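Local atomic coordinates of kinesin-like protein (Caenorhabditis elegans, PDB entry 5X3E), a protein that is a kinesin-6 motor, Zen4, whose P-loop NTPase motor domain probably hydrolyses ATP to work along microtubules. Residues Val102-Asn107 against Gln112-Phe117; Val326-Leu331 against Lys396-Gly401. All blocks are in the same frame, centred on the assembly; numbering follows the deposited sequence.

Contact 1: Val102-Asn107 against Gln112-Phe117; sequences VDLILN and QNSLLF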
loop_
_atom_site.group_PDB
_atom_site.type_symbol
_atom_site.label_atom_id
_atom_site.label_comp_id
_atom_site.label_asym_id
_atom_site.label_seq_id
_atom_site.Cartn_x
_atom_site.Cartn_y
_atom_site.Cartn_z
ATOM N N VAL A 102 -1.566 7.901 9.512
ATOM C CA VAL A 102 -0.964 7.870 10.845
ATOM C C VAL A 102 -1.529 6.712 11.659
ATOM O O VAL A 102 -0.793 6.025 12.380
ATOM C CB VAL A 102 -1.149 9.227 11.557
ATOM C CG1 VAL A 102 -0.947 9.091 13.061
ATOM C CG2 VAL A 102 -0.170 10.245 11.002
ATOM N N ASP A 103 -2.835 6.458 11.547
ATOM C CA ASP A 103 -3.422 5.347 12.295
ATOM C C ASP A 103 -2.985 3.995 11.736
ATOM O O ASP A 103 -2.966 3.001 12.470
ATOM C CB ASP A 103 -4.950 5.459 12.312
ATOM C CG ASP A 103 -5.573 5.314 10.932
ATOM O OD1 ASP A 103 -6.762 4.941 10.853
ATOM O OD2 ASP A 103 -4.872 5.558 9.925
ATOM N N LEU A 104 -2.636 3.932 10.449
ATOM C CA LEU A 104 -2.095 2.690 9.906
ATOM C C LEU A 104 -0.687 2.439 10.425
ATOM O O LEU A 104 -0.324 1.295 10.722
ATOM C CB LEU A 104 -2.100 2.723 8.376
ATOM C CG LEU A 104 -3.420 3.116 7.711
ATOM C CD1 LEU A 104 -3.348 2.932 6.198
ATOM C CD2 LEU A 104 -4.590 2.348 8.318
ATOM N N ILE A 105 0.123 3.495 10.538
ATOM C CA ILE A 105 1.458 3.329 11.106
ATOM C C ILE A 105 1.368 2.945 12.575
ATOM O O ILE A 105 2.123 2.092 13.054
ATOM C CB ILE A 105 2.295 4.600 10.911
ATOM C CG1 ILE A 105 2.448 4.923 9.422
ATOM C CG2 ILE A 105 3.646 4.420 11.574
ATOM C CD1 ILE A 105 3.046 6.304 9.163
ATOM N N LEU A 106 0.436 3.555 13.311
ATOM C CA LEU A 106 0.217 3.137 14.689
ATOM C C LEU A 106 -0.174 1.665 14.751
ATOM O O LEU A 106 0.251 0.938 15.658
ATOM C CB LEU A 106 -0.849 4.018 15.344
ATOM C CG LEU A 106 -0.448 5.478 15.568
ATOM C CD1 LEU A 106 -1.628 6.299 16.074
ATOM C CD2 LEU A 106 0.732 5.576 16.524
ATOM N N ASN A 107 -0.987 1.209 13.793
ATOM C CA ASN A 107 -1.279 -0.218 13.685
ATOM C C ASN A 107 -0.002 -1.027 13.495
ATOM O O ASN A 107 0.228 -2.021 14.195
ATOM C CB ASN A 107 -2.246 -0.470 12.527
ATOM C CG ASN A 107 -3.681 -0.584 12.982
ATOM O OD1 ASN A 107 -3.960 -1.050 14.087
ATOM N ND2 ASN A 107 -4.605 -0.159 12.132
ATOM N N GLN A 112 0.042 -5.044 13.945
ATOM C CA GLN A 112 -1.149 -5.313 13.154
ATOM C C GLN A 112 -0.952 -4.803 11.733
ATOM O O GLN A 112 -0.063 -3.996 11.458
ATOM C CB GLN A 112 -2.385 -4.666 13.784
ATOM C CG GLN A 112 -2.760 -5.257 15.131
ATOM C CD GLN A 112 -3.974 -4.586 15.737
ATOM O OE1 GLN A 112 -4.632 -3.771 15.090
ATOM N NE2 GLN A 112 -4.278 -4.924 16.986
ATOM N N ASN A 113 -1.773 -5.314 10.821
ATOM C CA ASN A 113 -1.612 -5.064 9.396
ATOM C C ASN A 113 -2.556 -3.973 8.907
ATOM O O ASN A 113 -3.624 -3.732 9.477
ATOM C CB ASN A 113 -1.838 -6.339 8.588
ATOM C CG ASN A 113 -0.803 -7.394 8.883
ATOM O OD1 ASN A 113 0.298 -7.082 9.339
ATOM N ND2 ASN A 113 -1.136 -8.647 8.604
ATOM N N SER A 114 -2.146 -3.323 7.819
ATOM C CA SER A 114 -2.882 -2.200 7.262
ATOM C C SER A 114 -2.787 -2.243 5.746
ATOM O O SER A 114 -1.779 -2.684 5.187
ATOM C CB SER A 114 -2.329 -0.862 7.783
ATOM O OG SER A 114 -2.135 -0.905 9.187
ATOM N N LEU A 115 -3.840 -1.759 5.086
ATOM C CA LEU A 115 -3.919 -1.744 3.631
ATOM C C LEU A 115 -4.506 -0.418 3.170
ATOM O O LEU A 115 -5.531 0.025 3.695
ATOM C CB LEU A 115 -4.773 -2.912 3.119
ATOM C CG LEU A 115 -5.107 -2.971 1.628
ATOM C CD1 LEU A 115 -3.847 -2.975 0.783
ATOM C CD2 LEU A 115 -5.932 -4.213 1.343
ATOM N N LEU A 116 -3.860 0.214 2.192
ATOM C CA LEU A 116 -4.300 1.510 1.686
ATOM C C LEU A 116 -4.300 1.494 0.164
ATOM O O LEU A 116 -3.273 1.196 -0.456
ATOM C CB LEU A 116 -3.408 2.635 2.213
ATOM C CG LEU A 116 -3.882 4.090 2.109
ATOM C CD1 LEU A 116 -3.110 4.861 3.125
ATOM C CD2 LEU A 116 -3.662 4.704 0.731
ATOM N N PHE A 117 -5.451 1.809 -0.432
ATOM C CA PHE A 117 -5.608 1.941 -1.873
ATOM C C PHE A 117 -5.756 3.408 -2.258
ATOM O O PHE A 117 -6.358 4.198 -1.526
ATOM C CB PHE A 117 -6.851 1.210 -2.386
ATOM C CG PHE A 117 -6.847 -0.266 -2.160
ATOM C CD1 PHE A 117 -6.167 -1.114 -3.022
ATOM C CD2 PHE A 117 -7.577 -0.814 -1.122
ATOM C CE1 PHE A 117 -6.184 -2.483 -2.831
ATOM C CE2 PHE A 117 -7.601 -2.176 -0.926
ATOM C CZ PHE A 117 -6.904 -3.016 -1.782
#
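Leu104 lies against two side chains of strand 114-117 that point to the helix, Ser114 and Leu116. Its CB sits 3.6 Å from Ser114 CB, and its CD1 reaches along the strand to Leu116 CD1, also at 3.6 Å; the two leucine side chains cross at about a right angle, branch end against branch end. CG of Leu104 is anti to the carbonyl carbon (chi1 -51°), which sends the isobutyl group over the sheet. The backbone of the same residue is gripped as well: Ser114 OG donates to Leu104 O at 3.2 Å, coming in well to the side of the carbonyl (C=O...OG angle 111°). Ser114 OG also rests 3.4 Å from Asn107 CB. One turn on, Gln112 N bonds Asn107 O at 3.0 Å from above the carbonyl plane, tying the chain back to the helix as it turns into the strand. An alanine here in place of Leu104, lacking both CD methyls, would probably leave Leu116 CD1 without its neighbour on helix 93-109 and open a gap above Ser114 and Leu116. Helix segment 102-107 runs roughly antiparallel to strand 114-117, the axes approaching to 8.8 Å, an alpha-beta layer of the P-loop NTPase fold. Leu104 also touches Lys404 and Arg406 on strand 404-411, Leu116 meets Leu331 of the parallel strand 325-333, and Ile105 packs on helix 141-152.

Contact 2: Val326-Leu331 against Lys396-Gly401; sequences VSQLCL and KNYLEG. With SO4 (sulfate ion), chain M.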
loop_
_atom_site.group_PDB
_atom_site.type_symbol
_atom_site.label_atom_id
_atom_site.label_comp_id
_atom_site.label_asym_id
_atom_site.label_seq_id
_atom_site.Cartn_x
_atom_site.Cartn_y
_atom_site.Cartn_z
ATOM N N VAL A 326 5.822 -10.327 12.448
ATOM C CA VAL A 326 5.901 -9.486 11.257
ATOM C C VAL A 326 4.565 -8.782 11.075
ATOM O O VAL A 326 3.517 -9.436 11.045
ATOM C CB VAL A 326 6.261 -10.306 10.001
ATOM C CG1 VAL A 326 6.255 -9.427 8.761
ATOM C CG2 VAL A 326 7.616 -10.992 10.168
ATOM N N SER A 327 4.600 -7.459 10.956
ATOM C CA SER A 327 3.419 -6.680 10.621
ATOM C C SER A 327 3.652 -5.950 9.304
ATOM O O SER A 327 4.793 -5.682 8.916
ATOM C CB SER A 327 3.061 -5.687 11.740
ATOM O OG SER A 327 4.123 -4.785 11.986
ATOM N N GLN A 328 2.556 -5.621 8.620
ATOM C CA GLN A 328 2.607 -5.071 7.271
ATOM C C GLN A 328 1.826 -3.774 7.160
ATOM O O GLN A 328 0.715 -3.657 7.687
ATOM C CB GLN A 328 2.016 -6.024 6.241
ATOM C CG GLN A 328 2.799 -7.259 5.972
ATOM C CD GLN A 328 2.246 -7.998 4.777
ATOM O OE1 GLN A 328 1.177 -7.655 4.261
ATOM N NE2 GLN A 328 2.964 -9.018 4.327
ATOM N N LEU A 329 2.394 -2.823 6.427
ATOM C CA LEU A 329 1.647 -1.691 5.901
ATOM C C LEU A 329 1.774 -1.752 4.389
ATOM O O LEU A 329 2.881 -1.652 3.849
ATOM C CB LEU A 329 2.166 -0.362 6.455
ATOM C CG LEU A 329 1.193 0.823 6.447
ATOM C CD1 LEU A 329 1.706 1.949 7.324
ATOM C CD2 LEU A 329 0.957 1.335 5.047
ATOM N N CYS A 330 0.646 -1.922 3.714
ATOM C CA CYS A 330 0.614 -2.184 2.286
ATOM C C CYS A 330 -0.074 -1.025 1.575
ATOM O O CYS A 330 -1.232 -0.711 1.868
ATOM C CB CYS A 330 -0.100 -3.506 2.008
ATOM S SG CYS A 330 -0.236 -3.862 0.265
ATOM N N LEU A 331 0.641 -0.403 0.641
ATOM C CA LEU A 331 0.169 0.760 -0.103
ATOM C C LEU A 331 0.009 0.360 -1.564
ATOM O O LEU A 331 0.982 -0.049 -2.206
ATOM C CB LEU A 331 1.155 1.924 0.035
ATOM C CG LEU A 331 1.410 2.415 1.461
ATOM C CD1 LEU A 331 2.614 3.330 1.486
ATOM C CD2 LEU A 331 0.181 3.129 2.010
ATOM N N LYS A 396 -6.691 -11.249 0.338
ATOM C CA LYS A 396 -7.737 -12.071 0.934
ATOM C C LYS A 396 -7.858 -11.824 2.435
ATOM O O LYS A 396 -8.969 -11.659 2.954
ATOM C CB LYS A 396 -7.461 -13.547 0.641
ATOM C CG LYS A 396 -8.182 -14.512 1.563
ATOM C CD LYS A 396 -7.672 -15.931 1.382
ATOM C CE LYS A 396 -7.597 -16.672 2.708
ATOM N NZ LYS A 396 -6.861 -17.961 2.594
ATOM N N ASN A 397 -6.729 -11.794 3.145
ATOM C CA ASN A 397 -6.761 -11.633 4.595
ATOM C C ASN A 397 -7.473 -10.346 4.994
ATOM O O ASN A 397 -8.348 -10.353 5.866
ATOM C CB ASN A 397 -5.337 -11.663 5.153
ATOM C CG ASN A 397 -4.597 -12.934 4.781
ATOM O OD1 ASN A 397 -3.541 -12.892 4.150
ATOM N ND2 ASN A 397 -5.154 -14.074 5.166
ATOM N N TYR A 398 -7.105 -9.227 4.361
ATOM C CA TYR A 398 -7.751 -7.951 4.652
ATOM C C TYR A 398 -9.242 -7.995 4.329
ATOM O O TYR A 398 -10.078 -7.550 5.124
ATOM C CB TYR A 398 -7.068 -6.828 3.864
ATOM C CG TYR A 398 -5.624 -6.568 4.230
ATOM C CD1 TYR A 398 -4.590 -7.102 3.472
ATOM C CD2 TYR A 398 -5.291 -5.784 5.330
ATOM C CE1 TYR A 398 -3.264 -6.866 3.797
ATOM C CE2 TYR A 398 -3.965 -5.537 5.662
ATOM C CZ TYR A 398 -2.957 -6.080 4.892
ATOM O OH TYR A 398 -1.641 -5.841 5.216
ATOM N N LEU A 399 -9.596 -8.512 3.153
ATOM C CA LEU A 399 -10.992 -8.525 2.736
ATOM C C LEU A 399 -11.840 -9.502 3.541
ATOM O O LEU A 399 -13.071 -9.381 3.535
ATOM C CB LEU A 399 -11.079 -8.848 1.250
ATOM C CG LEU A 399 -10.450 -7.742 0.412
ATOM C CD1 LEU A 399 -10.108 -8.236 -0.966
ATOM C CD2 LEU A 399 -11.411 -6.573 0.334
ATOM N N GLU A 400 -11.220 -10.474 4.211
ATOM C CA GLU A 400 -11.915 -11.311 5.176
ATOM C C GLU A 400 -11.861 -10.723 6.577
ATOM O O GLU A 400 -12.144 -11.425 7.555
ATOM C CB GLU A 400 -11.348 -12.730 5.157
ATOM C CG GLU A 400 -11.800 -13.547 3.951
ATOM C CD GLU A 400 -11.274 -14.964 3.979
ATOM O OE1 GLU A 400 -10.394 -15.252 4.817
ATOM O OE2 GLU A 400 -11.747 -15.794 3.175
ATOM N N GLY A 401 -11.498 -9.449 6.682
ATOM C CA GLY A 401 -11.620 -8.700 7.910
ATOM C C GLY A 401 -10.416 -8.712 8.816
ATOM O O GLY A 401 -10.558 -8.405 10.003
HETATM S S SO4 M . -5.415 -19.908 -1.502
HETATM O O1 SO4 M . -3.998 -19.640 -1.739
HETATM O O2 SO4 M . -6.004 -18.862 -0.668
HETATM O O3 SO4 M . -6.104 -19.973 -2.788
HETATM O O4 SO4 M . -5.567 -21.189 -0.820
#
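Tyr398 points its phenol at strand 326-331, meeting Gln328 and Cys330 where a short helix lies over the central sheet of the kinesin motor domain. The hydroxyl does all the touching. Tyr398 OH stands 3.5 Å from Gln328 OE1, a long, weak hydrogen bond, and not a settled one, because a second acceptor lies within reach of the same proton. OE1 lies at the ring's edge, near its plane, and the amide is turned 31° from the ring. The aliphatic root of the glutamine adds to the contact, with Gln328 CB 3.8 Å from Tyr398 OH, and Cys330 CB lies farther off, 4.3 Å from the same oxygen. The long reach is Tyr398's: CG anti to the carbonyl carbon (chi1 -64°) carries the ring across to the strand, although Cys330 CA and Tyr398 CA, the nearest pair of CA atoms across the segments, are 10.4 Å apart.

In the next shell, Tyr398 also touches Asn113 and, on the adjacent strand 114-119, Leu115, and Cys330 packs on Phe395, just ahead of the helix. Asn397 fastens the helix on another side, its amide bonded to the backbone of Gln252 and Met254. At the far end a Schellman motif closes the helix, with Gly401 at positive phi as its C-prime residue; a side chain there would jam against the carbonyl O before it. Near the start of the helix, Arg387 and His248 bind a sulfate, probably from the crystallisation liquor, and Lys396 NZ adds a weak hydrogen bond to its O2 at 3.5 Å.

Contacts 1 and 2 lie on opposite faces of the same central sheet, their centres about 9 Å apart. Strands 114-119 and 325-333 run parallel as neighbours and join them: Leu116 N is 2.8 Å from Cys330 O, a probable hydrogen bond. Asn113, in the second segment of contact 1, reaches contact 2, with its OD1 2.8 Å from Gln328 N, probably hydrogen-bonded, and its CB packed 3.4 Å from Tyr398 OH. Helix 93-109 therefore covers one face at contact 1 and helix 396-399 the other at contact 2. Strand 114-119 leads straight into the sequence containing Gly120, Gly125, Lys126 and Thr127, which fits a P-loop, so contact 1 packs the strand that leads into what is probably the nucleotide-binding loop.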